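Local coordinates for solute-binding protein Csal_2479 (Chromohalobacter salexigens, PDB 4P1L) that binds D-glucuronate in vitro and probably serves as the extracytoplasmic receptor of a TRAP transport system that carries solutes into the cytoplasm, at residues A50-G55 against I254-E259; S147-D152 against S215-V220; M188-V193 against Y209-S214. All coordinates share one frame; numbering follows the deposited sequence.

From the N terminus, the chain leaves the end of helix 37-52 and does not meet its partner until the long helix 248-282, so contact 1 closes the widest loop, 198 residues between its segments. Contact 2 closes a shorter loop within that span, joining strand 146-150 to the turn after helix 209-214. Contact 3 is enclosed in turn by contact 2, bringing residues 188-193 against helix 209-214 beside the sugar. Contacts 2 and 3 have centres 9 Å apart and touch directly, for example where Tyr149 CD2 comes 3.4 Å from Tyr212 CD1. Contact 1 lies on the other side of the chain's centre from contact 2, their centres 38 Å apart.

Contact 1: A50-G55 against I254-E259; sequences AEKTEG and IREAAE. With SO4 (sulfate ion), chain E.
Lys52 NZ is drawn toward two carboxylates: it forms a salt bridge with Glu256 across the contact and a weak, long ion pair with Glu48 one turn back on its own helix. NZ lies 3.6 Å from Glu256 OE1 and 3.7 Å from Glu256 OE2, so it stands over the face of the carboxylate, held more by charge than by a directed bond. The two side chains cross at about a right angle. Glu256 reaches out fully extended, whereas the lysine chain bends at its last torsion (chi4 -74°), which swings NZ round; CE also lies against the acid, 3.8 Å from Glu256 CD. Behind this charged pair the contact is apolar. Thr53 CG2 approaches Ile254 CG1 at 4.2 Å, and Phe45 and Val49 of helix 37-52 carry the packing on to Ile254 and Ala257. The helix 248-282 that receives them is the long helix characteristic of TRAP solute-binding proteins. Helix 37-52 stops here in a Schellman motif: Gly55 N bonds Ala50 O at 2.8 Å, Glu54 N bonds Glu51 O, and Glu54 takes the positive phi (49°). Thr53 OG1 is turned back to hydrogen-bond Val49 O and Val57 N, leaving its methyl to meet the isoleucine. Pointing elsewhere from the same helix, Arg255 holds a sulfate, probably from the crystallisation liquor, with NE 3.1 Å from O1 and NH2 3.1 Å from O3; Trp243 NE1 is a further donor.

Contact 2: S147-D152 against S215-V220; sequences SLYNTD and SGHYEV
Tyr149 OH and His217 ND1 are joined by a 2.7 Å hydrogen bond, the centre of the tight half of this contact. The rings meet rim to rim, centroids 5.7 Å apart and planes at 48°, so neither lies over the other's face; the hydroxyl comes in at the edge of the imidazole, near its plane. Alongside the bond, Tyr149 CE1 rests 3.6 Å from His217 CB. The phenol reaches across because its CG stands between the backbone N and the carbonyl carbon (chi1 46°). The histidine is steadied from its own segment: Ser215 CB lies 3.3 Å above one face of the ring, toward the rim, and Ser215 OG accepts from His217 N, an ST turn; the same OG is also hydrogen-bonded to Ser211 O. Strand 146-150 is an inner strand of a mixed four-stranded sheet, bonded antiparallel to 204-207 and 223-230, so the contact pins the turn following helix 209-214 onto this sheet. It does so beside the sugar site, for the side chain of Tyr149 is about 4 Å from that of Asn207, and that of His217 equally near that of Tyr190. Toward the partly exposed end the grip slackens to van der Waals touches. Thr151 CG2 sits 3.6 Å from Val220 O and 4.2 Å from Val220 CG1. Thr151 is the middle residue of the Asx turn that ends the strand, Asn150 OD1 accepting from Asp152 N at 2.8 Å with the donor 46° out of the carbonyl plane.

Contact 3: M188-V193 against Y209-S214; sequences MAYGEV and YPSYES. With BDP (beta-D-glucopyranuronic acid), chain C.
Tyr190 points its hydroxyl end at Ser211 on helix 209-214, and between them they form part of the glucuronate pocket of this periplasmic solute-binding protein. With CG anti to the backbone N (chi1 -176°), the tyrosine stretches from its loop toward the helix and lays one ring face along the sugar. C5 of the glucuronate stands 3.8 Å above that face, displaced toward the rim, in carbohydrate-aromatic packing, while the carboxylate oxygen O6B lies 3.3 Å from Tyr190 CB. Across the protein contact, Tyr190 OH touches Ser211 CB at 3.3 Å. Ser211 OG approaches the phenol at a slant and is hydrogen-bonded to Tyr36 OH. Arg146, Arg167 and Asn207 are among the residues that hydrogen-bond the ligand. In the plane of the phenol, at its edge, a water lies 2.9 Å from Tyr190 OH and donates to Ser214 OG at 2.8 Å, bridging loop and helix. Ser214 OG in turn donates to Pro210 O at 2.7 Å, tilted 28° from the carbonyl plane, and reaches that oxygen from the opposite face to Ser214 N.

Contact 1: A50-G55 against I254-E259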
loop_
_atom_site.group_PDB
_atom_site.type_symbol
_atom_site.label_atom_id
_atom_site.label_comp_id
_atom_site.label_asym_id
_atom_site.label_seq_id
_atom_site.Cartn_x
_atom_site.Cartn_y
_atom_site.Cartn_z
ATOM N N ALA A 50 -13.193 -12.713 17.433
ATOM C CA ALA A 50 -14.089 -13.785 17.872
ATOM C C ALA A 50 -13.983 -14.014 19.398
ATOM O O ALA A 50 -14.991 -14.153 20.080
ATOM C CB ALA A 50 -13.791 -15.071 17.111
ATOM N N GLU A 51 -12.764 -14.020 19.930
ATOM C CA GLU A 51 -12.547 -14.234 21.365
ATOM C C GLU A 51 -13.091 -13.070 22.191
ATOM O O GLU A 51 -13.798 -13.275 23.179
ATOM C CB GLU A 51 -11.057 -14.449 21.655
ATOM C CG GLU A 51 -10.508 -15.722 20.996
ATOM C CD GLU A 51 -8.999 -15.696 20.770
ATOM O OE1 GLU A 51 -8.348 -14.680 21.110
ATOM O OE2 GLU A 51 -8.473 -16.716 20.271
ATOM N N LYS A 52 -12.795 -11.844 21.780
ATOM C CA LYS A 52 -13.207 -10.695 22.573
ATOM C C LYS A 52 -14.705 -10.459 22.533
ATOM O O LYS A 52 -15.232 -9.817 23.436
ATOM C CB LYS A 52 -12.500 -9.431 22.115
ATOM C CG LYS A 52 -11.050 -9.299 22.553
ATOM C CD LYS A 52 -10.627 -7.827 22.449
ATOM C CE LYS A 52 -9.123 -7.641 22.499
ATOM N NZ LYS A 52 -8.572 -7.846 23.877
ATOM N N THR A 53 -15.383 -10.933 21.483
ATOM C CA THR A 53 -16.826 -10.726 21.361
ATOM C C THR A 53 -17.604 -11.974 21.752
ATOM O O THR A 53 -18.788 -12.078 21.464
ATOM C CB THR A 53 -17.278 -10.295 19.932
ATOM O OG1 THR A 53 -17.037 -11.351 18.983
ATOM C CG2 THR A 53 -16.560 -9.044 19.493
ATOM N N GLU A 54 -16.921 -12.930 22.372
ATOM C CA GLU A 54 -17.553 -14.186 22.758
ATOM C C GLU A 54 -18.343 -14.809 21.597
ATOM O O GLU A 54 -19.458 -15.307 21.772
ATOM C CB GLU A 54 -18.439 -13.958 23.989
ATOM C CG GLU A 54 -17.622 -13.485 25.192
ATOM C CD GLU A 54 -18.471 -12.917 26.319
ATOM O OE1 GLU A 54 -19.713 -12.869 26.181
ATOM O OE2 GLU A 54 -17.878 -12.511 27.345
ATOM N N GLY A 55 -17.746 -14.779 20.407
ATOM C CA GLY A 55 -18.319 -15.429 19.239
ATOM C C GLY A 55 -19.447 -14.672 18.549
ATOM O O GLY A 55 -20.022 -15.162 17.577
ATOM N N ILE A 254 -13.267 -4.585 19.090
ATOM C CA ILE A 254 -12.754 -4.827 17.750
ATOM C C ILE A 254 -11.679 -3.785 17.392
ATOM O O ILE A 254 -10.679 -4.093 16.748
ATOM C CB ILE A 254 -13.911 -4.903 16.729
ATOM C CG1 ILE A 254 -14.772 -6.142 17.047
ATOM C CG2 ILE A 254 -13.395 -4.946 15.284
ATOM C CD1 ILE A 254 -16.047 -6.236 16.251
ATOM N N ARG A 255 -11.882 -2.559 17.850
ATOM C CA ARG A 255 -10.889 -1.514 17.664
ATOM C C ARG A 255 -9.588 -1.921 18.368
ATOM O O ARG A 255 -8.489 -1.777 17.805
ATOM C CB ARG A 255 -11.447 -0.186 18.198
ATOM C CG ARG A 255 -10.741 1.037 17.725
ATOM C CD ARG A 255 -11.496 2.317 18.111
ATOM N NE ARG A 255 -12.559 2.740 17.180
ATOM C CZ ARG A 255 -12.346 3.247 15.972
ATOM N NH1 ARG A 255 -11.112 3.340 15.493
ATOM N NH2 ARG A 255 -13.370 3.628 15.215
ATOM N N GLU A 256 -9.703 -2.453 19.587
ATOM C CA GLU A 256 -8.527 -2.955 20.299
ATOM C C GLU A 256 -7.832 -4.090 19.527
ATOM O O GLU A 256 -6.609 -4.091 19.397
ATOM C CB GLU A 256 -8.877 -3.419 21.710
ATOM C CG GLU A 256 -7.644 -3.816 22.519
ATOM C CD GLU A 256 -7.962 -4.279 23.943
ATOM O OE1 GLU A 256 -9.158 -4.330 24.326
ATOM O OE2 GLU A 256 -6.995 -4.597 24.673
ATOM N N ALA A 257 -8.608 -5.048 19.024
ATOM C CA ALA A 257 -8.063 -6.158 18.239
ATOM C C ALA A 257 -7.296 -5.658 17.011
ATOM O O ALA A 257 -6.260 -6.205 16.659
ATOM C CB ALA A 257 -9.164 -7.086 17.787
ATOM N N ALA A 258 -7.832 -4.630 16.357
ATOM C CA ALA A 258 -7.216 -4.066 15.152
ATOM C C ALA A 258 -5.906 -3.355 15.463
ATOM O O ALA A 258 -4.939 -3.426 14.685
ATOM C CB ALA A 258 -8.184 -3.090 14.482
ATOM N N GLU A 259 -5.880 -2.653 16.588
ATOM C CA GLU A 259 -4.666 -1.976 17.040
ATOM C C GLU A 259 -3.571 -3.009 17.360
ATOM O O GLU A 259 -2.432 -2.847 16.940
ATOM C CB GLU A 259 -4.974 -1.070 18.247
ATOM C CG GLU A 259 -5.786 0.167 17.838
ATOM C CD GLU A 259 -6.454 0.877 19.006
ATOM O OE1 GLU A 259 -6.110 0.558 20.165
ATOM O OE2 GLU A 259 -7.332 1.748 18.760
HETATM S S SO4 E . -16.421 4.429 17.143
HETATM O O1 SO4 E . -15.505 3.514 17.814
HETATM O O2 SO4 E . -16.075 5.799 17.493
HETATM O O3 SO4 E . -16.366 4.309 15.684
HETATM O O4 SO4 E . -17.789 4.116 17.553
#

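Contact 2: S147-D152 against S215-V220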
loop_
_atom_site.group_PDB
_atom_site.type_symbol
_atom_site.label_atom_id
_atom_site.label_comp_id
_atom_site.label_asym_id
_atom_site.label_seq_id
_atom_site.Cartn_x
_atom_site.Cartn_y
_atom_site.Cartn_z
ATOM N N SER A 147 10.126 0.295 -4.724
ATOM C CA SER A 147 11.218 0.610 -5.639
ATOM C C SER A 147 11.035 -0.057 -6.995
ATOM O O SER A 147 10.329 -1.078 -7.130
ATOM C CB SER A 147 12.560 0.181 -5.022
ATOM O OG SER A 147 12.860 0.963 -3.887
ATOM N N LEU A 148 11.694 0.510 -7.998
ATOM C CA LEU A 148 11.619 0.019 -9.372
ATOM C C LEU A 148 12.369 -1.276 -9.578
ATOM O O LEU A 148 13.525 -1.416 -9.161
ATOM C CB LEU A 148 12.248 1.012 -10.356
ATOM C CG LEU A 148 11.582 2.321 -10.702
ATOM C CD1 LEU A 148 12.552 3.186 -11.540
ATOM C CD2 LEU A 148 10.292 2.073 -11.458
ATOM N N TYR A 149 11.740 -2.196 -10.287
ATOM C CA TYR A 149 12.467 -3.332 -10.815
ATOM C C TYR A 149 12.161 -3.573 -12.280
ATOM O O TYR A 149 11.059 -3.282 -12.728
ATOM C CB TYR A 149 12.198 -4.586 -9.999
ATOM C CG TYR A 149 10.753 -4.884 -9.645
ATOM C CD1 TYR A 149 9.938 -5.648 -10.484
ATOM C CD2 TYR A 149 10.227 -4.469 -8.434
ATOM C CE1 TYR A 149 8.643 -5.976 -10.107
ATOM C CE2 TYR A 149 8.928 -4.789 -8.054
ATOM C CZ TYR A 149 8.132 -5.522 -8.896
ATOM O OH TYR A 149 6.843 -5.834 -8.488
ATOM N N ASN A 150 13.136 -4.083 -13.019
ATOM C CA ASN A 150 12.982 -4.268 -14.459
ATOM C C ASN A 150 13.852 -5.401 -14.970
ATOM O O ASN A 150 14.669 -5.971 -14.240
ATOM C CB ASN A 150 13.234 -2.975 -15.253
ATOM C CG ASN A 150 14.712 -2.652 -15.423
ATOM O OD1 ASN A 150 15.287 -2.879 -16.478
ATOM N ND2 ASN A 150 15.315 -2.101 -14.395
ATOM N N THR A 151 13.625 -5.746 -16.220
ATOM C CA THR A 151 14.252 -6.915 -16.813
ATOM C C THR A 151 15.556 -6.612 -17.533
ATOM O O THR A 151 16.212 -7.545 -18.005
ATOM C CB THR A 151 13.318 -7.548 -17.869
ATOM O OG1 THR A 151 13.069 -6.593 -18.904
ATOM C CG2 THR A 151 12.021 -7.993 -17.259
ATOM N N ASP A 152 15.916 -5.335 -17.656
ATOM C CA ASP A 152 16.940 -4.917 -18.622
ATOM C C ASP A 152 18.265 -4.392 -18.042
ATOM O O ASP A 152 19.336 -4.836 -18.456
ATOM C CB ASP A 152 16.355 -3.893 -19.590
ATOM C CG ASP A 152 17.285 -3.611 -20.757
ATOM O OD1 ASP A 152 17.199 -4.340 -21.770
ATOM O OD2 ASP A 152 18.112 -2.671 -20.656
ATOM N N SER A 215 5.322 -12.406 -4.929
ATOM C CA SER A 215 4.630 -12.462 -6.223
ATOM C C SER A 215 5.385 -13.237 -7.299
ATOM O O SER A 215 4.810 -13.569 -8.327
ATOM C CB SER A 215 4.440 -11.056 -6.784
ATOM O OG SER A 215 5.715 -10.525 -7.131
ATOM N N GLY A 216 6.676 -13.463 -7.088
ATOM C CA GLY A 216 7.519 -14.125 -8.071
ATOM C C GLY A 216 8.118 -13.183 -9.111
ATOM O O GLY A 216 8.780 -13.644 -10.034
ATOM N N HIS A 217 7.902 -11.875 -8.974
ATOM C CA HIS A 217 8.362 -10.935 -10.003
ATOM C C HIS A 217 9.860 -10.977 -10.140
ATOM O O HIS A 217 10.376 -10.826 -11.234
ATOM C CB HIS A 217 7.896 -9.503 -9.720
ATOM C CG HIS A 217 6.409 -9.350 -9.707
ATOM N ND1 HIS A 217 5.781 -8.187 -9.332
ATOM C CD2 HIS A 217 5.423 -10.226 -10.010
ATOM C CE1 HIS A 217 4.470 -8.351 -9.401
ATOM N NE2 HIS A 217 4.233 -9.575 -9.836
ATOM N N TYR A 218 10.546 -11.252 -9.033
ATOM C CA TYR A 218 12.006 -11.279 -9.016
ATOM C C TYR A 218 12.584 -12.358 -9.930
ATOM O O TYR A 218 13.733 -12.270 -10.332
ATOM C CB TYR A 218 12.495 -11.509 -7.594
ATOM C CG TYR A 218 12.368 -12.935 -7.101
ATOM C CD1 TYR A 218 11.184 -13.407 -6.574
ATOM C CD2 TYR A 218 13.466 -13.798 -7.121
ATOM C CE1 TYR A 218 11.069 -14.706 -6.105
ATOM C CE2 TYR A 218 13.358 -15.098 -6.654
ATOM C CZ TYR A 218 12.165 -15.539 -6.142
ATOM O OH TYR A 218 12.048 -16.819 -5.677
ATOM N N GLU A 219 11.791 -13.369 -10.254
ATOM C CA GLU A 219 12.253 -14.430 -11.134
ATOM C C GLU A 219 12.382 -13.965 -12.575
ATOM O O GLU A 219 13.052 -14.618 -13.369
ATOM C CB GLU A 219 11.296 -15.621 -11.089
ATOM C CG GLU A 219 11.184 -16.294 -9.737
ATOM C CD GLU A 219 10.012 -17.253 -9.684
ATOM O OE1 GLU A 219 9.492 -17.603 -10.766
ATOM O OE2 GLU A 219 9.596 -17.632 -8.570
ATOM N N VAL A 220 11.711 -12.869 -12.934
ATOM C CA VAL A 220 11.733 -12.412 -14.319
ATOM C C VAL A 220 12.409 -11.047 -14.444
ATOM O O VAL A 220 13.164 -10.790 -15.383
ATOM C CB VAL A 220 10.317 -12.374 -14.921
ATOM C CG1 VAL A 220 10.352 -11.769 -16.334
ATOM C CG2 VAL A 220 9.717 -13.775 -14.941
#

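Contact 3: M188-V193 against Y209-S214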
loop_
_atom_site.group_PDB
_atom_site.type_symbol
_atom_site.label_atom_id
_atom_site.label_comp_id
_atom_site.label_asym_id
_atom_site.label_seq_id
_atom_site.Cartn_x
_atom_site.Cartn_y
_atom_site.Cartn_z
HETATM N N MSE A 188 -2.301 -1.821 -14.066
HETATM C CA MSE A 188 -2.629 -3.242 -14.201
HETATM C C MSE A 188 -2.867 -3.882 -12.829
HETATM O O MSE A 188 -2.195 -3.532 -11.855
HETATM C CB MSE A 188 -1.464 -3.939 -14.912
HETATM C CG MSE A 188 -1.671 -5.374 -15.223
HETATM SE SE MSE A 188 -0.026 -6.155 -16.025
HETATM C CE MSE A 188 0.349 -4.818 -17.339
ATOM N N ALA A 189 -3.818 -4.808 -12.769
ATOM C CA ALA A 189 -4.065 -5.641 -11.577
ATOM C C ALA A 189 -2.800 -6.356 -11.145
ATOM O O ALA A 189 -2.076 -6.896 -11.960
ATOM C CB ALA A 189 -5.163 -6.652 -11.837
ATOM N N TYR A 190 -2.545 -6.342 -9.845
ATOM C CA TYR A 190 -1.358 -6.974 -9.251
ATOM C C TYR A 190 -1.152 -8.424 -9.736
ATOM O O TYR A 190 -0.023 -8.822 -10.067
ATOM C CB TYR A 190 -1.515 -6.907 -7.725
ATOM C CG TYR A 190 -0.369 -7.410 -6.885
ATOM C CD1 TYR A 190 0.944 -7.005 -7.124
ATOM C CD2 TYR A 190 -0.602 -8.271 -5.813
ATOM C CE1 TYR A 190 1.979 -7.472 -6.344
ATOM C CE2 TYR A 190 0.429 -8.728 -5.025
ATOM C CZ TYR A 190 1.719 -8.323 -5.297
ATOM O OH TYR A 190 2.761 -8.768 -4.520
ATOM N N GLY A 191 -2.242 -9.209 -9.763
ATOM C CA GLY A 191 -2.198 -10.617 -10.108
ATOM C C GLY A 191 -1.723 -10.914 -11.515
ATOM O O GLY A 191 -1.265 -12.017 -11.805
ATOM N N GLU A 192 -1.803 -9.916 -12.383
ATOM C CA GLU A 192 -1.439 -10.092 -13.779
ATOM C C GLU A 192 0.008 -9.732 -14.093
ATOM O O GLU A 192 0.494 -9.955 -15.216
ATOM C CB GLU A 192 -2.367 -9.251 -14.639
ATOM C CG GLU A 192 -3.780 -9.770 -14.658
ATOM C CD GLU A 192 -4.725 -8.856 -15.389
ATOM O OE1 GLU A 192 -4.242 -7.961 -16.121
ATOM O OE2 GLU A 192 -5.954 -9.046 -15.229
ATOM N N VAL A 193 0.705 -9.186 -13.106
ATOM C CA VAL A 193 2.009 -8.577 -13.385
ATOM C C VAL A 193 3.049 -9.626 -13.743
ATOM O O VAL A 193 3.852 -9.414 -14.654
ATOM C CB VAL A 193 2.503 -7.715 -12.221
ATOM C CG1 VAL A 193 3.933 -7.204 -12.472
ATOM C CG2 VAL A 193 1.557 -6.561 -12.005
ATOM N N TYR A 209 10.042 -5.162 -0.979
ATOM C CA TYR A 209 10.687 -6.463 -1.078
ATOM C C TYR A 209 9.701 -7.646 -0.927
ATOM O O TYR A 209 9.692 -8.586 -1.757
ATOM C CB TYR A 209 11.820 -6.561 -0.073
ATOM C CG TYR A 209 13.131 -5.893 -0.467
ATOM C CD1 TYR A 209 13.810 -6.243 -1.618
ATOM C CD2 TYR A 209 13.704 -4.932 0.361
ATOM C CE1 TYR A 209 15.038 -5.621 -1.953
ATOM C CE2 TYR A 209 14.920 -4.314 0.044
ATOM C CZ TYR A 209 15.584 -4.671 -1.107
ATOM O OH TYR A 209 16.795 -4.066 -1.420
ATOM N N PRO A 210 8.838 -7.604 0.095
ATOM C CA PRO A 210 7.983 -8.785 0.236
ATOM C C PRO A 210 7.058 -9.024 -0.929
ATOM O O PRO A 210 6.819 -10.188 -1.246
ATOM C CB PRO A 210 7.229 -8.535 1.536
ATOM C CG PRO A 210 8.132 -7.619 2.306
ATOM C CD PRO A 210 8.728 -6.713 1.255
ATOM N N SER A 211 6.611 -7.976 -1.618
ATOM C CA SER A 211 5.744 -8.183 -2.772
ATOM C C SER A 211 6.540 -8.671 -3.970
ATOM O O SER A 211 6.139 -9.633 -4.641
ATOM C CB SER A 211 5.013 -6.889 -3.117
ATOM O OG SER A 211 3.967 -6.641 -2.184
ATOM N N TYR A 212 7.666 -8.007 -4.211
ATOM C CA TYR A 212 8.574 -8.351 -5.288
ATOM C C TYR A 212 8.942 -9.825 -5.198
ATOM O O TYR A 212 8.962 -10.514 -6.200
ATOM C CB TYR A 212 9.802 -7.462 -5.173
ATOM C CG TYR A 212 10.943 -7.720 -6.136
ATOM C CD1 TYR A 212 10.760 -7.679 -7.499
ATOM C CD2 TYR A 212 12.238 -7.964 -5.655
ATOM C CE1 TYR A 212 11.852 -7.871 -8.382
ATOM C CE2 TYR A 212 13.304 -8.143 -6.509
ATOM C CZ TYR A 212 13.112 -8.089 -7.870
ATOM O OH TYR A 212 14.202 -8.278 -8.690
ATOM N N GLU A 213 9.198 -10.295 -3.979
ATOM C CA GLU A 213 9.571 -11.691 -3.732
ATOM C C GLU A 213 8.371 -12.644 -3.777
ATOM O O GLU A 213 8.360 -13.597 -4.588
ATOM C CB GLU A 213 10.345 -11.810 -2.404
ATOM C CG GLU A 213 10.578 -13.265 -1.942
ATOM C CD GLU A 213 9.448 -13.824 -1.072
ATOM O OE1 GLU A 213 9.073 -13.167 -0.084
ATOM O OE2 GLU A 213 8.939 -14.937 -1.361
ATOM N N SER A 214 7.348 -12.382 -2.960
ATOM C CA SER A 214 6.226 -13.311 -2.849
ATOM C C SER A 214 5.438 -13.472 -4.146
ATOM O O SER A 214 4.962 -14.564 -4.443
ATOM C CB SER A 214 5.267 -12.943 -1.706
ATOM O OG SER A 214 4.649 -11.684 -1.926
HETATM C C1 BDP C . 1.499 -4.204 -2.493
HETATM C C2 BDP C . 0.253 -3.867 -1.686
HETATM C C3 BDP C . -0.919 -4.532 -2.300
HETATM C C4 BDP C . -1.035 -4.036 -3.706
HETATM C C5 BDP C . 0.260 -4.335 -4.506
HETATM C C6 BDP C . 0.210 -3.808 -5.939
HETATM O O2 BDP C . 0.474 -4.374 -0.380
HETATM O O3 BDP C . -2.141 -4.032 -1.541
HETATM O O4 BDP C . -2.159 -4.649 -4.361
HETATM O O5 BDP C . 1.345 -3.756 -3.850
HETATM O O6A BDP C . 1.310 -3.399 -6.433
HETATM O O1 BDP C . 2.593 -3.548 -1.956
HETATM O O6B BDP C . -0.857 -3.869 -6.585
HETATM O O HOH W 1 2.129 -10.689 -2.465
#